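Local coordinates for zinc-binding protein TroA (Treponema pallidum, PDB 1K0F), which binds zinc with high affinity in the periplasm and hands it to the membrane permease of the TroABC import system, at residues A[1-13]-A[22-36]. Numbering follows the deposited sequence.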
loop_
_atom_site.group_PDB
_atom_site.type_symbol
_atom_site.label_atom_id
_atom_site.label_comp_id
_atom_site.label_asym_id
_atom_site.label_seq_id
_atom_site.Cartn_x
_atom_site.Cartn_y
_atom_site.Cartn_z
ATOM N N GLY A 1 -0.520 15.990 28.191
ATOM C CA GLY A 1 0.284 15.032 27.399
ATOM C C GLY A 1 -0.009 15.137 25.916
ATOM O O GLY A 1 -1.060 15.649 25.521
ATOM N N LYS A 2 0.918 14.649 25.098
ATOM C CA LYS A 2 0.775 14.687 23.647
ATOM C C LYS A 2 -0.476 13.940 23.171
ATOM O O LYS A 2 -0.840 12.906 23.741
ATOM C CB LYS A 2 2.021 14.089 22.981
ATOM C CG LYS A 2 3.322 14.304 23.750
ATOM C CD LYS A 2 4.531 13.735 23.000
ATOM C CE LYS A 2 4.607 12.208 23.094
ATOM N NZ LYS A 2 5.492 11.736 24.205
ATOM N N PRO A 3 -1.141 14.460 22.113
ATOM C CA PRO A 3 -2.357 13.917 21.485
ATOM C C PRO A 3 -2.206 12.544 20.834
ATOM O O PRO A 3 -1.158 12.213 20.274
ATOM C CB PRO A 3 -2.734 14.976 20.459
ATOM C CG PRO A 3 -1.441 15.618 20.133
ATOM C CD PRO A 3 -0.708 15.690 21.432
ATOM N N LEU A 4 -3.274 11.755 20.901
ATOM C CA LEU A 4 -3.279 10.415 20.350
ATOM C C LEU A 4 -3.706 10.370 18.900
ATOM O O LEU A 4 -4.850 10.670 18.577
ATOM C CB LEU A 4 -4.218 9.524 21.156
ATOM C CG LEU A 4 -4.293 8.093 20.635
ATOM C CD1 LEU A 4 -2.901 7.487 20.660
ATOM C CD2 LEU A 4 -5.255 7.277 21.482
ATOM N N VAL A 5 -2.782 9.998 18.023
ATOM C CA VAL A 5 -3.096 9.876 16.609
ATOM C C VAL A 5 -3.251 8.385 16.389
ATOM O O VAL A 5 -2.475 7.597 16.927
ATOM C CB VAL A 5 -1.947 10.380 15.708
ATOM C CG1 VAL A 5 -2.211 9.991 14.248
ATOM C CG2 VAL A 5 -1.800 11.889 15.850
ATOM N N VAL A 6 -4.251 7.980 15.623
ATOM C CA VAL A 6 -4.439 6.560 15.370
ATOM C C VAL A 6 -4.643 6.344 13.897
ATOM O O VAL A 6 -5.543 6.924 13.295
ATOM C CB VAL A 6 -5.650 5.983 16.128
ATOM C CG1 VAL A 6 -5.985 4.589 15.584
ATOM C CG2 VAL A 6 -5.341 5.900 17.629
ATOM N N THR A 7 -3.798 5.504 13.318
ATOM C CA THR A 7 -3.881 5.229 11.895
ATOM C C THR A 7 -4.123 3.752 11.622
ATOM O O THR A 7 -3.920 2.899 12.486
ATOM C CB THR A 7 -2.589 5.668 11.179
ATOM O OG1 THR A 7 -1.633 4.608 11.235
ATOM C CG2 THR A 7 -2.006 6.906 11.836
ATOM N N THR A 8 -4.548 3.468 10.399
ATOM C CA THR A 8 -4.830 2.115 9.985
ATOM C C THR A 8 -3.597 1.481 9.369
ATOM O O THR A 8 -2.783 0.901 10.068
ATOM C CB THR A 8 -5.974 2.118 8.978
ATOM O OG1 THR A 8 -5.721 3.125 7.990
ATOM C CG2 THR A 8 -7.299 2.443 9.673
ATOM N N ILE A 9 -3.460 1.582 8.056
ATOM C CA ILE A 9 -2.309 1.007 7.363
ATOM C C ILE A 9 -1.009 1.694 7.784
ATOM O O ILE A 9 -0.980 2.911 8.015
ATOM C CB ILE A 9 -2.479 1.136 5.848
ATOM C CG1 ILE A 9 -2.685 2.609 5.485
ATOM C CG2 ILE A 9 -3.675 0.316 5.399
ATOM C CD1 ILE A 9 -2.644 2.873 4.007
ATOM N N GLY A 10 0.062 0.909 7.884
ATOM C CA GLY A 10 1.343 1.451 8.303
ATOM C C GLY A 10 1.857 2.623 7.482
ATOM O O GLY A 10 2.597 3.470 7.987
ATOM N N MET A 11 1.458 2.670 6.215
ATOM C CA MET A 11 1.898 3.724 5.315
ATOM C C MET A 11 1.599 5.103 5.874
ATOM O O MET A 11 2.436 6.002 5.804
ATOM C CB MET A 11 1.241 3.562 3.947
ATOM C CG MET A 11 1.867 2.467 3.091
ATOM S SD MET A 11 1.251 0.805 3.490
ATOM C CE MET A 11 -0.179 0.765 2.489
ATOM N N ILE A 12 0.402 5.273 6.425
ATOM C CA ILE A 12 -0.004 6.549 7.009
ATOM C C ILE A 12 0.842 6.790 8.253
ATOM O O ILE A 12 1.390 7.876 8.450
ATOM C CB ILE A 12 -1.500 6.529 7.417
ATOM C CG1 ILE A 12 -2.369 6.308 6.173
ATOM C CG2 ILE A 12 -1.855 7.807 8.155
ATOM C CD1 ILE A 12 -3.814 6.631 6.373
ATOM N N ALA A 13 0.940 5.751 9.083
ATOM C CA ALA A 13 1.707 5.803 10.321
ATOM C C ALA A 13 3.109 6.293 10.017
ATOM O O ALA A 13 3.705 7.036 10.803
ATOM C CB ALA A 13 1.765 4.418 10.967
ATOM N N GLY A 22 7.866 12.761 17.682
ATOM C CA GLY A 22 7.494 12.507 19.059
ATOM C C GLY A 22 6.540 13.526 19.615
ATOM O O GLY A 22 6.366 13.621 20.827
ATOM N N ASP A 23 5.921 14.294 18.731
ATOM C CA ASP A 23 4.981 15.308 19.161
ATOM C C ASP A 23 3.617 14.691 19.318
ATOM O O ASP A 23 2.645 15.375 19.612
ATOM C CB ASP A 23 4.910 16.429 18.151
ATOM C CG ASP A 23 6.208 17.142 18.008
ATOM O OD1 ASP A 23 6.822 17.467 19.044
ATOM O OD2 ASP A 23 6.615 17.371 16.857
ATOM N N VAL A 24 3.524 13.393 19.094
ATOM C CA VAL A 24 2.243 12.735 19.260
ATOM C C VAL A 24 2.468 11.315 19.709
ATOM O O VAL A 24 3.575 10.790 19.640
ATOM C CB VAL A 24 1.387 12.714 17.935
ATOM C CG1 VAL A 24 1.340 14.089 17.319
ATOM C CG2 VAL A 24 1.954 11.711 16.934
ATOM N N HIS A 25 1.407 10.713 20.211
ATOM C CA HIS A 25 1.466 9.332 20.613
ATOM C C HIS A 25 0.817 8.707 19.396
ATOM O O HIS A 25 -0.296 9.090 19.027
ATOM C CB HIS A 25 0.635 9.116 21.866
ATOM C CG HIS A 25 1.355 9.484 23.119
ATOM N ND1 HIS A 25 1.001 10.572 23.889
ATOM C CD2 HIS A 25 2.421 8.918 23.736
ATOM C CE1 HIS A 25 1.819 10.655 24.930
ATOM N NE2 HIS A 25 2.688 9.663 24.858
ATOM N N LEU A 26 1.512 7.779 18.750
ATOM C CA LEU A 26 0.979 7.161 17.550
ATOM C C LEU A 26 0.710 5.677 17.681
ATOM O O LEU A 26 1.494 4.936 18.246
ATOM C CB LEU A 26 1.933 7.405 16.383
ATOM C CG LEU A 26 1.913 6.412 15.217
ATOM C CD1 LEU A 26 0.543 6.412 14.547
ATOM C CD2 LEU A 26 3.001 6.794 14.219
ATOM N N LYS A 27 -0.417 5.246 17.144
ATOM C CA LYS A 27 -0.767 3.846 17.196
ATOM C C LYS A 27 -1.098 3.341 15.795
ATOM O O LYS A 27 -2.089 3.756 15.188
ATOM C CB LYS A 27 -1.956 3.640 18.147
ATOM C CG LYS A 27 -2.652 2.284 18.005
ATOM C CD LYS A 27 -2.002 1.230 18.895
ATOM C CE LYS A 27 -2.050 -0.182 18.276
ATOM N NZ LYS A 27 -2.894 -1.096 19.089
ATOM N N GLY A 28 -0.249 2.461 15.279
ATOM C CA GLY A 28 -0.488 1.893 13.966
ATOM C C GLY A 28 -1.412 0.705 14.152
ATOM O O GLY A 28 -1.002 -0.331 14.675
ATOM N N LEU A 29 -2.669 0.853 13.738
ATOM C CA LEU A 29 -3.652 -0.221 13.889
ATOM C C LEU A 29 -3.387 -1.473 13.054
ATOM O O LEU A 29 -3.635 -2.590 13.511
ATOM C CB LEU A 29 -5.047 0.301 13.569
ATOM C CG LEU A 29 -5.674 1.095 14.716
ATOM C CD1 LEU A 29 -7.172 1.225 14.478
ATOM C CD2 LEU A 29 -5.383 0.401 16.039
ATOM N N MET A 30 -2.896 -1.288 11.834
ATOM C CA MET A 30 -2.617 -2.420 10.963
ATOM C C MET A 30 -1.112 -2.544 10.731
ATOM O O MET A 30 -0.500 -1.696 10.082
ATOM C CB MET A 30 -3.349 -2.242 9.643
ATOM C CG MET A 30 -4.692 -1.560 9.775
ATOM S SD MET A 30 -5.375 -1.334 8.158
ATOM C CE MET A 30 -7.119 -1.504 8.477
ATOM N N GLY A 31 -0.522 -3.603 11.271
ATOM C CA GLY A 31 0.910 -3.791 11.130
ATOM C C GLY A 31 1.361 -4.754 10.041
ATOM O O GLY A 31 0.563 -5.201 9.209
ATOM N N PRO A 32 2.655 -5.080 10.022
ATOM C CA PRO A 32 3.172 -5.990 9.007
ATOM C C PRO A 32 2.241 -7.181 8.801
ATOM O O PRO A 32 1.511 -7.574 9.710
ATOM C CB PRO A 32 4.534 -6.416 9.563
ATOM C CG PRO A 32 4.676 -5.744 10.913
ATOM C CD PRO A 32 3.706 -4.620 10.939
ATOM N N GLY A 33 2.270 -7.742 7.598
ATOM C CA GLY A 33 1.431 -8.887 7.305
ATOM C C GLY A 33 -0.053 -8.672 7.545
ATOM O O GLY A 33 -0.807 -9.641 7.633
ATOM N N VAL A 34 -0.477 -7.412 7.642
ATOM C CA VAL A 34 -1.886 -7.079 7.876
ATOM C C VAL A 34 -2.670 -6.544 6.654
ATOM O O VAL A 34 -2.356 -5.487 6.097
ATOM C CB VAL A 34 -2.021 -6.056 9.027
ATOM C CG1 VAL A 34 -3.423 -5.454 9.046
ATOM C CG2 VAL A 34 -1.723 -6.735 10.347
ATOM N N ASP A 35 -3.712 -7.279 6.266
ATOM C CA ASP A 35 -4.547 -6.892 5.143
ATOM C C ASP A 35 -5.648 -5.974 5.614
ATOM O O ASP A 35 -6.583 -6.406 6.285
ATOM C CB ASP A 35 -5.178 -8.116 4.487
ATOM C CG ASP A 35 -6.004 -7.758 3.266
ATOM O OD1 ASP A 35 -6.448 -6.596 3.163
ATOM O OD2 ASP A 35 -6.206 -8.641 2.411
ATOM N N PRO A 36 -5.568 -4.694 5.247
ATOM C CA PRO A 36 -6.562 -3.690 5.632
ATOM C C PRO A 36 -7.974 -4.009 5.145
ATOM O O PRO A 36 -8.955 -3.691 5.827
ATOM C CB PRO A 36 -6.022 -2.395 5.028
ATOM C CG PRO A 36 -4.597 -2.672 4.708
ATOM C CD PRO A 36 -4.501 -4.120 4.415
#
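The imidazole of His25 has CE of Lys2 over one face, 3.8 Å from the ring centroid in a CH-pi contact, and the carbonyl O of Lys2 at its edge. There ND1, the protonated nitrogen in this bond, reaches Lys2 O at 3.0 Å; the acceptor is only 6° out of the ring plane, while ND1 stands 48° out of the carbonyl plane. With CG beside its backbone N (chi1 -82°), His25 sends its ring back to the level of Lys2. Histidine suits this exposed end of the sheet, offering both a donor and a flat face.

From here strands 4-7 and 25-28 run parallel, bonded alternately: Val5 N to His25 O (2.8 Å), Lys27 N to Val5 O, Thr7 N to Lys27 O, Leu29 N to Thr7 O (2.7 Å). Beta-branched Val6 and Thr7 suit the extended strand. CG1 of Val6 meets CG of Leu29 (3.6 Å) where the chain turns, and Leu49 of helix 43-51 packs on both. On the other face, CG2 of Thr7 packs on CD1 of Leu26 (3.8 Å), beside helix 10-20, which completes the beta-alpha-beta unit. Met30 N bonds Thr8 O, and SD lies 3.6 Å from CB of Thr8, whose hydroxyl bonds Glu63.

The compact ring of Pro36 touches Ile9 and Asp248, a zinc-binding residue whose site is empty here. Directional main-chain bonds thus fix the edge strand's register, and apolar contacts seat the chain beside the zinc site, just before His37.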